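Local coordinates for protein glial cell-derived neurotrophic factor (PDB 1AGQ) that acts as a secreted cystine-knot growth factor of the TGF-beta superfamily that supports neurons, probably by binding cell-surface receptors as a dimer, at residues Val43-His48 with Phe66-Gly71. Sequence-based numbering, arbitrary orientation.
Sequences VLTAIH and FRYCSG
The antiparallel pair of strands V43-H48 and F66-S70 belongs to the first finger of this cystine-knot growth factor, and C69 ties the pair into the knot, its disulfide with C132 being one of the knot's own. Six backbone hydrogen bonds set the register: V43 with S70, T45 with Y68 and I47 with F66 are each bonded in both directions, T45 N reaching Y68 O at 2.8 Å. Between them lie the non-hydrogen-bonded pairs L44-C69 and A46-R67, where R67 CA comes within 3.1 Å of T45 O in a CA-H...O contact. On the sheet face of T45, chi1 of Y68 (64°) sets CG in the gap flanked by its own N and C. The tyrosine side chain lies alongside that of T45, and both point the same way. T45 CB stands 3.8 Å from the centroid of the Y68 ring, only 21° off the ring normal, a CH-pi contact. T45 CG2 lies past the ring's rim, beside the hydroxyl, 3.4 Å from Y68 OH, which is hydrogen-bonded to H48 NE2 of the second subunit. An alanine in place of Y68 would probably uncover the T45 methyl and leave that histidine without its hydroxyl partner. On the same face, I47 CG2 approaches the edge of the F66 ring in its plane, 3.7 Å from CD2. T45 and A46 also pair with a parallel strand of the second subunit, extending the sheet across the interface. The opposite face carries L44 and R67, where L44 CD1 rests on R67 CB at 3.8 Å. The arginine bends at chi3 (-71°), its NH2 forms a salt bridge with D109, and L44 CD2 covers one face of the guanidinium, 3.6 Å above its plane and nearer its edge than its centre.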
ATOM      1  N   VAL B  43       0.567   4.274   4.546  1.00 25.31           N
ATOM      2  CA  VAL B  43       1.362   3.077   4.787  1.00 29.98           C
ATOM      3  C   VAL B  43       1.706   2.776   6.238  1.00 28.85           C
ATOM      4  O   VAL B  43       1.674   3.650   7.095  1.00 25.94           O
ATOM      5  CB  VAL B  43       2.682   3.121   3.983  1.00 37.23           C
ATOM      6  CG1 VAL B  43       2.430   3.671   2.582  1.00 40.14           C
ATOM      7  CG2 VAL B  43       3.687   3.979   4.673  1.00 32.02           C
ATOM      8  N   LEU B  44       2.031   1.512   6.470  1.00 20.14           N
ATOM      9  CA  LEU B  44       2.383   1.009   7.781  1.00 20.17           C
ATOM     10  C   LEU B  44       3.891   1.154   7.918  1.00 21.27           C
ATOM     11  O   LEU B  44       4.636   0.836   6.992  1.00 22.50           O
ATOM     12  CB  LEU B  44       1.975  -0.457   7.856  1.00 20.79           C
ATOM     13  CG  LEU B  44       2.039  -1.225   9.174  1.00 24.21           C
ATOM     14  CD1 LEU B  44       1.039  -0.677  10.149  1.00 32.17           C
ATOM     15  CD2 LEU B  44       1.756  -2.680   8.905  1.00 32.38           C
ATOM     16  N   THR B  45       4.334   1.674   9.055  1.00 22.87           N
ATOM     17  CA  THR B  45       5.762   1.863   9.292  1.00 24.57           C
ATOM     18  C   THR B  45       6.091   1.174  10.609  1.00 26.13           C
ATOM     19  O   THR B  45       5.355   1.336  11.590  1.00 23.86           O
ATOM     20  CB  THR B  45       6.123   3.349   9.412  1.00 23.53           C
ATOM     21  OG1 THR B  45       5.849   4.004   8.173  1.00 21.44           O
ATOM     22  CG2 THR B  45       7.629   3.518   9.704  1.00 15.83           C
ATOM     23  N   ALA B  46       7.180   0.406  10.625  1.00 23.05           N
ATOM     24  CA  ALA B  46       7.585  -0.313  11.835  1.00 21.77           C
ATOM     25  C   ALA B  46       8.851   0.264  12.486  1.00 21.63           C
ATOM     26  O   ALA B  46       9.774   0.748  11.813  1.00 22.05           O
ATOM     27  CB  ALA B  46       7.801  -1.781  11.497  1.00 20.08           C
ATOM     28  N   ILE B  47       8.890   0.197  13.812  1.00 26.11           N
ATOM     29  CA  ILE B  47      10.058   0.648  14.552  1.00 25.26           C
ATOM     30  C   ILE B  47      10.239  -0.282  15.754  1.00 24.75           C
ATOM     31  O   ILE B  47       9.302  -0.531  16.509  1.00 23.86           O
ATOM     32  CB  ILE B  47       9.919   2.134  15.010  1.00 23.68           C
ATOM     33  CG1 ILE B  47      11.160   2.550  15.798  1.00 23.99           C
ATOM     34  CG2 ILE B  47       8.636   2.340  15.773  1.00 29.36           C
ATOM     35  CD1 ILE B  47      11.355   4.047  15.845  1.00 23.80           C
ATOM     36  N   HIS B  48      11.426  -0.854  15.883  1.00 21.52           N
ATOM     37  CA  HIS B  48      11.687  -1.742  17.005  1.00 26.36           C
ATOM     38  C   HIS B  48      11.973  -0.849  18.201  1.00 27.14           C
ATOM     39  O   HIS B  48      12.850   0.008  18.135  1.00 30.01           O
ATOM     40  CB  HIS B  48      12.893  -2.636  16.735  1.00 34.78           C
ATOM     41  CG  HIS B  48      13.289  -3.460  17.922  1.00 52.30           C
ATOM     42  ND1 HIS B  48      14.593  -3.602  18.335  1.00 66.92           N
ATOM     43  CD2 HIS B  48      12.530  -4.141  18.817  1.00 53.23           C
ATOM     44  CE1 HIS B  48      14.625  -4.333  19.435  1.00 66.90           C
ATOM     45  NE2 HIS B  48      13.391  -4.673  19.749  1.00 57.57           N
ATOM     46  N   PHE B  66       6.810  -1.638  17.125  1.00 20.45           N
ATOM     47  CA  PHE B  66       5.645  -0.775  17.175  1.00 22.85           C
ATOM     48  C   PHE B  66       5.388  -0.362  15.728  1.00 21.54           C
ATOM     49  O   PHE B  66       6.324  -0.026  15.008  1.00 20.24           O
ATOM     50  CB  PHE B  66       5.932   0.446  18.040  1.00 21.19           C
ATOM     51  CG  PHE B  66       4.926   1.556  17.880  1.00 17.46           C
ATOM     52  CD1 PHE B  66       3.662   1.447  18.438  1.00 25.55           C
ATOM     53  CD2 PHE B  66       5.243   2.698  17.150  1.00 23.73           C
ATOM     54  CE1 PHE B  66       2.722   2.453  18.272  1.00 23.53           C
ATOM     55  CE2 PHE B  66       4.299   3.711  16.978  1.00 25.32           C
ATOM     56  CZ  PHE B  66       3.040   3.582  17.541  1.00 23.37           C
ATOM     57  N   ARG B  67       4.135  -0.423  15.292  1.00 22.81           N
ATOM     58  CA  ARG B  67       3.821  -0.015  13.926  1.00 21.76           C
ATOM     59  C   ARG B  67       2.777   1.086  13.927  1.00 19.96           C
ATOM     60  O   ARG B  67       1.848   1.075  14.714  1.00 20.23           O
ATOM     61  CB  ARG B  67       3.342  -1.211  13.110  1.00 18.64           C
ATOM     62  CG  ARG B  67       4.406  -2.291  13.065  1.00 21.02           C
ATOM     63  CD  ARG B  67       4.094  -3.304  11.988  1.00 27.39           C
ATOM     64  NE  ARG B  67       2.950  -4.129  12.355  1.00 31.79           N
ATOM     65  CZ  ARG B  67       2.634  -5.258  11.732  1.00 44.44           C
ATOM     66  NH1 ARG B  67       3.383  -5.669  10.717  1.00 39.40           N
ATOM     67  NH2 ARG B  67       1.602  -5.995  12.139  1.00 36.97           N
ATOM     68  N   TYR B  68       2.985   2.069  13.061  1.00 21.30           N
ATOM     69  CA  TYR B  68       2.064   3.182  12.984  1.00 22.04           C
ATOM     70  C   TYR B  68       1.727   3.455  11.533  1.00 25.95           C
ATOM     71  O   TYR B  68       2.470   3.058  10.637  1.00 18.14           O
ATOM     72  CB  TYR B  68       2.672   4.424  13.647  1.00 17.63           C
ATOM     73  CG  TYR B  68       3.913   4.961  12.983  1.00 24.19           C
ATOM     74  CD1 TYR B  68       5.162   4.435  13.281  1.00 17.23           C
ATOM     75  CD2 TYR B  68       3.847   6.036  12.089  1.00 24.57           C
ATOM     76  CE1 TYR B  68       6.329   4.962  12.718  1.00 16.42           C
ATOM     77  CE2 TYR B  68       5.022   6.573  11.515  1.00 28.19           C
ATOM     78  CZ  TYR B  68       6.257   6.031  11.836  1.00 23.37           C
ATOM     79  OH  TYR B  68       7.423   6.518  11.254  1.00 21.50           O
ATOM     80  N   CYS B  69       0.600   4.135  11.333  1.00 22.59           N
ATOM     81  CA  CYS B  69       0.070   4.485  10.019  1.00 24.53           C
ATOM     82  C   CYS B  69       0.257   5.970   9.733  1.00 31.48           C
ATOM     83  O   CYS B  69       0.064   6.831  10.609  1.00 26.69           O
ATOM     84  CB  CYS B  69      -1.425   4.150   9.984  1.00 21.85           C
ATOM     85  SG  CYS B  69      -1.804   2.412  10.300  1.00 28.23           S
ATOM     86  N   SER B  70       0.650   6.273   8.505  1.00 26.91           N
ATOM     87  CA  SER B  70       0.842   7.652   8.102  1.00 33.17           C
ATOM     88  C   SER B  70       0.869   7.747   6.587  1.00 29.79           C
ATOM     89  O   SER B  70       1.218   6.787   5.904  1.00 30.96           O
ATOM     90  CB  SER B  70       2.136   8.211   8.698  1.00 31.35           C
ATOM     91  OG  SER B  70       3.281   7.604   8.130  1.00 28.01           O
ATOM     92  N   GLY B  71       0.498   8.912   6.072  1.00 33.84           N
ATOM     93  CA  GLY B  71       0.469   9.108   4.632  1.00 34.08           C
ATOM     94  C   GLY B  71      -0.783   9.884   4.240  1.00 37.33           C
ATOM     95  O   GLY B  71      -1.604  10.214   5.093  1.00 35.42           O
TER
HETATM   96  O   HOH W   1       3.523   4.696   8.260  1.00 38.83           O